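Local coordinates for outer membrane protein (Tpn50) (PDB 3OON) that probably binds peptidoglycan through this OmpA-like C-terminal domain, which would tie the outer membrane to the cell wall, at residues I19-N24 with K113-E118; K35-A40 with G78-K83; E54-Q59 with K95-Q100. All coordinates share one frame; numbering follows the deposited sequence.

Contact 1: I19-N24 with K113-E118. With SO4 (sulfate ion), chain B.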
loop_
_atom_site.group_PDB
_atom_site.type_symbol
_atom_site.label_atom_id
_atom_site.label_comp_id
_atom_site.label_asym_id
_atom_site.label_seq_id
_atom_site.Cartn_x
_atom_site.Cartn_y
_atom_site.Cartn_z
ATOM N N ILE A 19 3.193 6.553 12.336
ATOM C CA ILE A 19 4.126 7.673 12.293
ATOM C C ILE A 19 4.571 7.896 13.712
ATOM O O ILE A 19 3.734 8.001 14.615
ATOM C CB ILE A 19 3.433 8.972 11.788
ATOM C CG1 ILE A 19 3.017 8.852 10.315
ATOM C CG2 ILE A 19 4.314 10.222 12.044
ATOM C CD1 ILE A 19 4.172 8.853 9.296
ATOM N N GLU A 20 5.884 7.964 13.914
ATOM C CA GLU A 20 6.428 8.292 15.217
ATOM C C GLU A 20 6.240 9.774 15.480
ATOM O O GLU A 20 6.702 10.615 14.699
ATOM C CB GLU A 20 7.907 7.925 15.292
ATOM C CG GLU A 20 8.149 6.432 15.316
ATOM C CD GLU A 20 9.546 6.053 15.781
ATOM O OE1 GLU A 20 10.085 6.695 16.707
ATOM O OE2 GLU A 20 10.098 5.090 15.217
ATOM N N PHE A 21 5.518 10.076 16.556
ATOM C CA PHE A 21 5.402 11.426 17.087
ATOM C C PHE A 21 6.158 11.471 18.402
ATOM O O PHE A 21 6.223 10.474 19.120
ATOM C CB PHE A 21 3.934 11.779 17.359
ATOM C CG PHE A 21 3.105 11.944 16.121
ATOM C CD1 PHE A 21 3.079 13.160 15.439
ATOM C CD2 PHE A 21 2.329 10.896 15.650
ATOM C CE1 PHE A 21 2.292 13.317 14.286
ATOM C CE2 PHE A 21 1.543 11.042 14.505
ATOM C CZ PHE A 21 1.527 12.251 13.823
ATOM N N TYR A 22 6.736 12.618 18.724
ATOM C CA TYR A 22 7.332 12.780 20.042
ATOM C C TYR A 22 6.239 12.661 21.105
ATOM O O TYR A 22 5.088 13.010 20.836
ATOM C CB TYR A 22 8.076 14.105 20.127
ATOM C CG TYR A 22 9.381 14.094 19.356
ATOM C CD1 TYR A 22 10.484 13.364 19.820
ATOM C CD2 TYR A 22 9.515 14.806 18.168
ATOM C CE1 TYR A 22 11.689 13.351 19.115
ATOM C CE2 TYR A 22 10.715 14.802 17.454
ATOM C CZ TYR A 22 11.798 14.073 17.936
ATOM O OH TYR A 22 12.989 14.057 17.237
ATOM N N PRO A 23 6.589 12.155 22.309
ATOM C CA PRO A 23 5.579 11.823 23.320
ATOM C C PRO A 23 4.607 12.971 23.562
ATOM O O PRO A 23 5.042 14.116 23.725
ATOM C CB PRO A 23 6.406 11.568 24.588
ATOM C CG PRO A 23 7.770 11.216 24.106
ATOM C CD PRO A 23 7.964 11.911 22.786
ATOM N N ASN A 24 3.310 12.659 23.548
ATOM C CA ASN A 24 2.224 13.623 23.812
ATOM C C ASN A 24 2.232 14.881 22.941
ATOM O O ASN A 24 1.726 15.925 23.356
ATOM C CB ASN A 24 2.203 14.022 25.300
ATOM C CG ASN A 24 2.422 12.842 26.220
ATOM O OD1 ASN A 24 3.478 12.722 26.851
ATOM N ND2 ASN A 24 1.436 11.953 26.294
ATOM N N LYS A 113 6.972 5.537 20.043
ATOM C CA LYS A 113 6.393 6.836 19.689
ATOM C C LYS A 113 5.355 6.668 18.573
ATOM O O LYS A 113 4.573 7.587 18.291
ATOM C CB LYS A 113 7.488 7.796 19.219
ATOM C CG LYS A 113 8.492 8.225 20.289
ATOM C CD LYS A 113 9.668 8.956 19.639
ATOM C CE LYS A 113 10.991 8.720 20.376
ATOM N NZ LYS A 113 11.008 9.332 21.738
ATOM N N ASN A 114 5.363 5.489 17.946
ATOM C CA ASN A 114 4.469 5.167 16.826
ATOM C C ASN A 114 2.976 5.292 17.134
ATOM O O ASN A 114 2.458 4.653 18.048
ATOM C CB ASN A 114 4.757 3.760 16.288
ATOM C CG ASN A 114 5.745 3.757 15.133
ATOM O OD1 ASN A 114 5.726 4.641 14.266
ATOM N ND2 ASN A 114 6.591 2.739 15.091
ATOM N N ARG A 115 2.294 6.108 16.334
ATOM C CA ARG A 115 0.853 6.293 16.449
ATOM C C ARG A 115 0.175 6.094 15.090
ATOM O O ARG A 115 0.733 6.440 14.040
ATOM C CB ARG A 115 0.523 7.687 16.991
ATOM C CG ARG A 115 0.986 7.949 18.417
ATOM C CD ARG A 115 0.270 7.043 19.393
ATOM N NE ARG A 115 0.720 7.255 20.769
ATOM C CZ ARG A 115 1.753 6.631 21.339
ATOM N NH1 ARG A 115 2.481 5.743 20.658
ATOM N NH2 ARG A 115 2.073 6.903 22.597
ATOM N N ARG A 116 -1.036 5.550 15.134
ATOM C CA ARG A 116 -1.791 5.208 13.945
ATOM C C ARG A 116 -2.302 6.461 13.245
ATOM O O ARG A 116 -2.827 7.378 13.886
ATOM C CB ARG A 116 -2.971 4.302 14.310
ATOM C CG ARG A 116 -2.575 2.909 14.842
ATOM C CD ARG A 116 -3.805 2.114 15.281
ATOM N NE ARG A 116 -4.961 2.409 14.427
ATOM C CZ ARG A 116 -6.091 2.987 14.836
ATOM N NH1 ARG A 116 -6.266 3.324 16.111
ATOM N NH2 ARG A 116 -7.057 3.210 13.957
ATOM N N VAL A 117 -2.117 6.488 11.925
ATOM C CA VAL A 117 -2.703 7.505 11.058
ATOM C C VAL A 117 -3.305 6.753 9.890
ATOM O O VAL A 117 -2.764 5.740 9.433
ATOM C CB VAL A 117 -1.671 8.547 10.520
ATOM C CG1 VAL A 117 -2.380 9.657 9.722
ATOM C CG2 VAL A 117 -0.885 9.188 11.632
ATOM N N GLU A 118 -4.443 7.233 9.418
ATOM C CA GLU A 118 -5.026 6.685 8.221
ATOM C C GLU A 118 -5.241 7.841 7.287
ATOM O O GLU A 118 -5.572 8.950 7.727
ATOM C CB GLU A 118 -6.357 5.991 8.501
ATOM C CG GLU A 118 -6.240 4.708 9.308
ATOM C CD GLU A 118 -6.431 4.950 10.792
ATOM O OE1 GLU A 118 -7.382 5.693 11.160
ATOM O OE2 GLU A 118 -5.629 4.400 11.584
HETATM S S SO4 B . -0.718 9.707 23.098
HETATM O O1 SO4 B . 0.224 8.845 23.810
HETATM O O2 SO4 B . -1.066 9.116 21.812
HETATM O O3 SO4 B . -1.916 9.837 23.925
HETATM O O4 SO4 B . -0.109 11.020 22.919
HETATM O O HOH W 1 4.187 9.461 20.416
#
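I19 and R115 face each other as an antiparallel hydrogen-bonded pair: I19 N donates to R115 O at 3.0 Å, and R115 N donates to I19 O at 2.9 Å. The neighbouring pair, E20 and N114, is non-hydrogen-bonded, and its side chains share one side of the sheet. There the E20 CG methylene, not a carboxylate oxygen, makes the nearest approach to N114 OD1, at 3.2 Å, with carboxylate and amide planes 77° apart. Beyond the end of strand 12-20 the ladder gains one more rung, F21 N to K113 O at 3.2 Å. K113 lays its aliphatic stem against the backbone there, CB only 3.0 Å from F21 O. A water donates to both F21 O and K113 O, two nearby acceptors that cannot bond each other.

These are adjoining strands in the middle of the mixed sheet of an OmpA-like C-terminal domain, and the side of I19, R115 and V117 is turned to the helices. V117 CG2 fits between two partners there, I19 CG1 at 4.1 Å and the edge of the F21 ring, while I19 CG2 covers one face of that ring toward its rim. Branched and aromatic side chains suit this buried side, where I36 and I77 pack on I19.

Of the R115 side chain, CB is the part that meets segment 19-24, at the edge of the F21 ring. A bend at chi2 (-64°) turns CD out of an extended course, and the guanidinium beyond grips a sulfate, probably from the crystallisation liquor, NE to O2 at 2.8 Å and NH2 to O1 at 2.9 Å. NH1 donates to the carbonyl oxygens of N114, in the guanidinium plane, and A112, which should fix the group's rotation. R73, E58 N and Q59 N also bind the sulfate.

Contact 2: K35-A40 with G78-K83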
loop_
_atom_site.group_PDB
_atom_site.type_symbol
_atom_site.label_atom_id
_atom_site.label_comp_id
_atom_site.label_asym_id
_atom_site.label_seq_id
_atom_site.Cartn_x
_atom_site.Cartn_y
_atom_site.Cartn_z
ATOM N N LYS A 35 8.806 8.485 4.759
ATOM C CA LYS A 35 7.580 7.680 4.681
ATOM C C LYS A 35 6.397 8.491 4.140
ATOM O O LYS A 35 5.625 8.010 3.292
ATOM C CB LYS A 35 7.236 7.105 6.049
ATOM C CG LYS A 35 6.011 6.201 6.051
ATOM C CD LYS A 35 5.577 5.814 7.485
ATOM C CE LYS A 35 6.493 4.798 8.109
ATOM N NZ LYS A 35 5.797 4.068 9.206
ATOM N N ILE A 36 6.248 9.720 4.625
ATOM C CA ILE A 36 5.192 10.589 4.108
ATOM C C ILE A 36 5.454 10.933 2.633
ATOM O O ILE A 36 4.516 11.107 1.862
ATOM C CB ILE A 36 4.996 11.857 4.959
ATOM C CG1 ILE A 36 4.743 11.487 6.430
ATOM C CG2 ILE A 36 3.812 12.665 4.430
ATOM C CD1 ILE A 36 4.897 12.655 7.386
ATOM N N ASP A 37 6.726 10.999 2.244
ATOM C CA ASP A 37 7.097 11.232 0.835
ATOM C C ASP A 37 6.585 10.117 -0.077
ATOM O O ASP A 37 6.134 10.368 -1.197
ATOM C CB ASP A 37 8.609 11.352 0.678
ATOM C CG ASP A 37 9.155 12.675 1.184
ATOM O OD1 ASP A 37 8.364 13.611 1.415
ATOM O OD2 ASP A 37 10.389 12.769 1.350
ATOM N N LEU A 38 6.652 8.887 0.419
ATOM C CA LEU A 38 6.086 7.742 -0.286
ATOM C C LEU A 38 4.568 7.869 -0.401
ATOM O O LEU A 38 3.996 7.657 -1.478
ATOM C CB LEU A 38 6.475 6.417 0.391
ATOM C CG LEU A 38 5.816 5.164 -0.205
ATOM C CD1 LEU A 38 6.089 5.007 -1.718
ATOM C CD2 LEU A 38 6.273 3.937 0.551
ATOM N N ILE A 39 3.913 8.217 0.708
ATOM C CA ILE A 39 2.478 8.515 0.664
ATOM C C ILE A 39 2.196 9.588 -0.403
ATOM O O ILE A 39 1.258 9.456 -1.196
ATOM C CB ILE A 39 1.951 8.942 2.056
ATOM C CG1 ILE A 39 2.013 7.751 3.024
ATOM C CG2 ILE A 39 0.529 9.468 1.967
ATOM C CD1 ILE A 39 2.087 8.140 4.484
ATOM N N ALA A 40 3.025 10.630 -0.424
ATOM C CA ALA A 40 2.883 11.733 -1.383
ATOM C C ALA A 40 2.988 11.253 -2.835
ATOM O O ALA A 40 2.268 11.743 -3.712
ATOM C CB ALA A 40 3.908 12.838 -1.087
ATOM N N GLY A 78 -1.154 16.438 7.027
ATOM C CA GLY A 78 -1.785 17.203 5.948
ATOM C C GLY A 78 -0.968 18.415 5.552
ATOM O O GLY A 78 -0.778 18.681 4.355
ATOM N N ASN A 79 -0.467 19.143 6.550
ATOM C CA ASN A 79 0.338 20.341 6.302
ATOM C C ASN A 79 1.582 20.053 5.471
ATOM O O ASN A 79 1.964 20.861 4.620
ATOM C CB ASN A 79 0.732 21.025 7.607
ATOM C CG ASN A 79 -0.426 21.767 8.259
ATOM O OD1 ASN A 79 -1.458 22.021 7.630
ATOM N ND2 ASN A 79 -0.258 22.115 9.529
ATOM N N TYR A 80 2.206 18.903 5.716
ATOM C CA TYR A 80 3.383 18.498 4.962
ATOM C C TYR A 80 3.016 18.192 3.515
ATOM O O TYR A 80 3.718 18.616 2.592
ATOM C CB TYR A 80 4.080 17.302 5.622
ATOM C CG TYR A 80 5.343 16.878 4.901
ATOM C CD1 TYR A 80 6.500 17.656 4.960
ATOM C CD2 TYR A 80 5.372 15.717 4.142
ATOM C CE1 TYR A 80 7.653 17.274 4.290
ATOM C CE2 TYR A 80 6.519 15.320 3.477
ATOM C CZ TYR A 80 7.657 16.103 3.552
ATOM O OH TYR A 80 8.802 15.720 2.893
ATOM N N LEU A 81 1.899 17.488 3.327
ATOM C CA LEU A 81 1.366 17.212 1.992
ATOM C C LEU A 81 1.015 18.486 1.209
ATOM O O LEU A 81 1.214 18.535 -0.006
ATOM C CB LEU A 81 0.166 16.266 2.062
ATOM C CG LEU A 81 0.402 14.869 2.651
ATOM C CD1 LEU A 81 -0.918 14.132 2.769
ATOM C CD2 LEU A 81 1.399 14.049 1.808
ATOM N N ILE A 82 0.484 19.489 1.912
ATOM C CA ILE A 82 0.243 20.816 1.339
ATOM C C ILE A 82 1.564 21.409 0.875
ATOM O O ILE A 82 1.705 21.831 -0.279
ATOM C CB ILE A 82 -0.362 21.790 2.377
ATOM C CG1 ILE A 82 -1.690 21.269 2.913
ATOM C CG2 ILE A 82 -0.535 23.181 1.769
ATOM C CD1 ILE A 82 -2.712 21.094 1.862
ATOM N N LYS A 83 2.533 21.415 1.787
ATOM C CA LYS A 83 3.865 21.989 1.554
ATOM C C LYS A 83 4.579 21.311 0.374
ATOM O O LYS A 83 5.288 21.974 -0.400
ATOM C CB LYS A 83 4.698 21.881 2.835
ATOM C CG LYS A 83 6.073 22.555 2.798
ATOM C CD LYS A 83 6.859 22.190 4.056
ATOM C CE LYS A 83 8.239 22.810 4.081
ATOM N NZ LYS A 83 8.873 22.549 5.405
#
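The hydroxyl of Y80 donates to D37 OD1 between two helices, a short bond of 2.6 Å. It arrives on the syn lone pair of OD1, the side of the other carboxylate oxygen, and the carboxylate and ring planes are turned only 27° apart. OD1 lies in the plane of the tyrosine ring at its edge, 3.3 Å from Y80 CE2 as well. An acidic residue suits this spot because it offers a strong acceptor to the phenol from the margin of an otherwise apolar interface; the bond would also be expected to favour the ionised carboxylate. On Y80, CG is anti to the backbone N (chi1 -178°), which sets CG toward helix 33-45.

Further along the ring edge, toward the backbone, Y80 CD2 meets I36, whose CG2 comes within 3.4 Å. This methyl is shared: it also touches L81 CD2 at 3.8 Å, and so fills the angle between two consecutive side chains of the second helix. One turn further along, A40 CB meets the same L81 CD2 at 4.0 Å. I36 and A40 stand four residues apart and thus line one side of their helix, and the small alanine lets the backbones draw in, A40 CA lying 6.6 Å from L81 CA. The axes of these two short helical segments pass 10.5 Å apart and cross at -62°, a steep angle that confines the contact to a small patch.

I28 and V86 continue the apolar packing around I36, A40 and L81, and the Y33 ring meets that of Y80. Both helices rest on the same face of the sheet, where I19 of strand 12-20 touches I36 and also packs on helix 63-83; I39 reaches F17, while L38, on another side of its helix, packs against E7 of the second subunit.

Contact 3: E54-Q59 with K95-Q100. With SO4 (sulfate ion), chain B.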
loop_
_atom_site.group_PDB
_atom_site.type_symbol
_atom_site.label_atom_id
_atom_site.label_comp_id
_atom_site.label_asym_id
_atom_site.label_seq_id
_atom_site.Cartn_x
_atom_site.Cartn_y
_atom_site.Cartn_z
ATOM N N GLU A 54 -7.039 10.869 9.269
ATOM C CA GLU A 54 -7.588 10.555 10.590
ATOM C C GLU A 54 -6.474 10.293 11.592
ATOM O O GLU A 54 -5.583 9.462 11.339
ATOM C CB GLU A 54 -8.514 9.339 10.505
ATOM C CG GLU A 54 -9.695 9.543 9.564
ATOM C CD GLU A 54 -10.574 8.325 9.464
ATOM O OE1 GLU A 54 -10.328 7.478 8.575
ATOM O OE2 GLU A 54 -11.513 8.212 10.278
ATOM N N GLY A 55 -6.514 11.023 12.703
ATOM C CA GLY A 55 -5.483 10.959 13.738
ATOM C C GLY A 55 -5.985 10.248 14.979
ATOM O O GLY A 55 -7.203 10.171 15.223
ATOM N N HIS A 56 -5.041 9.736 15.767
ATOM C CA HIS A 56 -5.351 8.959 16.951
ATOM C C HIS A 56 -4.375 9.237 18.084
ATOM O O HIS A 56 -3.199 9.582 17.870
ATOM C CB HIS A 56 -5.333 7.449 16.650
ATOM C CG HIS A 56 -6.255 7.036 15.547
ATOM N ND1 HIS A 56 -7.542 6.600 15.774
ATOM C CD2 HIS A 56 -6.074 6.992 14.206
ATOM C CE1 HIS A 56 -8.115 6.305 14.622
ATOM N NE2 HIS A 56 -7.245 6.532 13.654
ATOM N N THR A 57 -4.888 9.088 19.298
ATOM C CA THR A 57 -4.072 9.083 20.493
ATOM C C THR A 57 -4.257 7.732 21.165
ATOM O O THR A 57 -5.144 6.963 20.792
ATOM C CB THR A 57 -4.489 10.186 21.478
ATOM O OG1 THR A 57 -5.904 10.122 21.683
ATOM C CG2 THR A 57 -4.138 11.557 20.936
ATOM N N GLU A 58 -3.424 7.460 22.165
ATOM C CA GLU A 58 -3.510 6.207 22.911
ATOM C C GLU A 58 -3.868 6.422 24.379
ATOM O O GLU A 58 -4.562 5.596 24.974
ATOM C CB GLU A 58 -2.207 5.425 22.778
ATOM C CG GLU A 58 -1.948 4.966 21.348
ATOM C CD GLU A 58 -0.777 4.015 21.215
ATOM O OE1 GLU A 58 0.009 3.867 22.181
ATOM O OE2 GLU A 58 -0.639 3.418 20.123
ATOM N N GLN A 59 -3.392 7.531 24.943
ATOM C CA GLN A 59 -3.572 7.856 26.367
ATOM C C GLN A 59 -5.048 8.042 26.694
ATOM O O GLN A 59 -5.813 8.557 25.881
ATOM C CB GLN A 59 -2.802 9.147 26.682
ATOM C CG GLN A 59 -2.722 9.567 28.129
ATOM C CD GLN A 59 -1.813 10.776 28.340
ATOM O OE1 GLN A 59 -0.744 10.657 28.941
ATOM N NE2 GLN A 59 -2.232 11.941 27.848
ATOM N N LYS A 95 -9.726 14.593 10.609
ATOM C CA LYS A 95 -10.547 14.029 11.663
ATOM C C LYS A 95 -9.674 13.513 12.805
ATOM O O LYS A 95 -8.739 12.752 12.578
ATOM C CB LYS A 95 -11.398 12.877 11.106
ATOM C CG LYS A 95 -12.081 11.994 12.136
ATOM C CD LYS A 95 -13.341 12.627 12.671
ATOM C CE LYS A 95 -14.269 11.590 13.274
ATOM N NZ LYS A 95 -15.349 12.239 14.073
ATOM N N GLY A 96 -9.989 13.923 14.027
ATOM C CA GLY A 96 -9.327 13.362 15.208
ATOM C C GLY A 96 -10.287 12.442 15.944
ATOM O O GLY A 96 -11.437 12.817 16.190
ATOM N N TRP A 97 -9.823 11.237 16.285
ATOM C CA TRP A 97 -10.637 10.259 17.007
ATOM C C TRP A 97 -10.303 10.196 18.495
ATOM O O TRP A 97 -10.868 9.387 19.244
ATOM C CB TRP A 97 -10.428 8.873 16.395
ATOM C CG TRP A 97 -11.146 8.681 15.121
ATOM C CD1 TRP A 97 -10.600 8.671 13.871
ATOM C CD2 TRP A 97 -12.548 8.473 14.951
ATOM N NE1 TRP A 97 -11.577 8.464 12.929
ATOM C CE2 TRP A 97 -12.784 8.337 13.563
ATOM C CE3 TRP A 97 -13.634 8.383 15.836
ATOM C CZ2 TRP A 97 -14.061 8.116 13.036
ATOM C CZ3 TRP A 97 -14.908 8.167 15.309
ATOM C CH2 TRP A 97 -15.107 8.036 13.921
ATOM N N GLY A 98 -9.362 11.034 18.908
ATOM C CA GLY A 98 -8.737 10.891 20.210
ATOM C C GLY A 98 -8.339 9.434 20.434
ATOM O O GLY A 98 -7.778 8.791 19.551
ATOM N N SER A 99 -8.682 8.912 21.605
ATOM C CA SER A 99 -8.365 7.519 21.947
ATOM C C SER A 99 -9.565 6.577 21.802
ATOM O O SER A 99 -9.575 5.481 22.368
ATOM C CB SER A 99 -7.769 7.455 23.354
ATOM O OG SER A 99 -6.594 8.251 23.421
ATOM N N GLN A 100 -10.553 6.987 21.002
ATOM C CA GLN A 100 -11.830 6.259 20.912
ATOM C C GLN A 100 -11.873 5.108 19.904
ATOM O O GLN A 100 -12.782 4.273 19.966
ATOM C CB GLN A 100 -12.994 7.231 20.660
ATOM C CG GLN A 100 -13.147 8.310 21.732
ATOM C CD GLN A 100 -13.357 7.732 23.130
ATOM O OE1 GLN A 100 -14.352 7.052 23.390
ATOM N NE2 GLN A 100 -12.422 8.013 24.039
HETATM S S SO4 B . -0.718 9.707 23.098
HETATM O O1 SO4 B . 0.224 8.845 23.810
HETATM O O2 SO4 B . -1.066 9.116 21.812
HETATM O O3 SO4 B . -1.916 9.837 23.925
HETATM O O4 SO4 B . -0.109 11.020 22.919
HETATM O O HOH W 2 -8.353 6.381 18.451
#
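G55 and W97 hold the tight end of this contact: G55 N donates to K95 O at 2.8 Å, and W97 N donates to G55 O at 3.0 Å. Two side chains run alongside each other here, W97 NE1 donating a hydrogen bond to E54 OE2 at 2.7 Å; the carboxylate oxygen sits in the indole plane but is met on its anti side, 35° out of the carboxylate plane. K95 CE lies over one face of the indole, toward the rim. The H56 ring is nearly parallel to the pyrrole ring of W97 yet slid so far that they barely overlap, while H56 NE2 is hydrogen-bonded to E118.

Strands 51-55 and 92-96 are the parallel pair of a beta-alpha-beta crossover through helix 63-83. Past their ends the segments stay paired through T57 N to G98 O, 2.9 Å and almost straight. G98 is the second residue of a type II' turn, a position suited to glycine with its positive phi. S99 is well packed too: its OG, anti to the carbonyl carbon (chi1 -59°), donates to Q59 O at 2.6 Å.

Toward solvent the packing thins. A water links H56 ND1 to G98 O. The side chains of E58 and Q59 leave the backbone away from the other segment, but their backbone N-H groups turn to the sulfate, E58 N to O2 at 2.9 Å and Q59 N to O3 at 2.9 Å.

Contacts 2 and 3 both nest inside the long loop closed by contact 1, and along the chain their segments alternate. Contacts 1 and 3, with centres about 10 Å apart, share the mixed sheet: strand 114-122 adjoins strand 51-55, and E118 reaches both the backbone of E54 and the ring of H56. Centre to centre, contact 2 lies about 15 Å from contact 1, touching it where I19 meets K35 and I36, and about 19 Å from contact 3, on the other side of the chain's centre. The sulfate bridging contacts 1 and 3, probably from the crystallisation liquor, may mark where an acidic group of peptidoglycan would bind, as in OmpA-like relatives, away from contact 2.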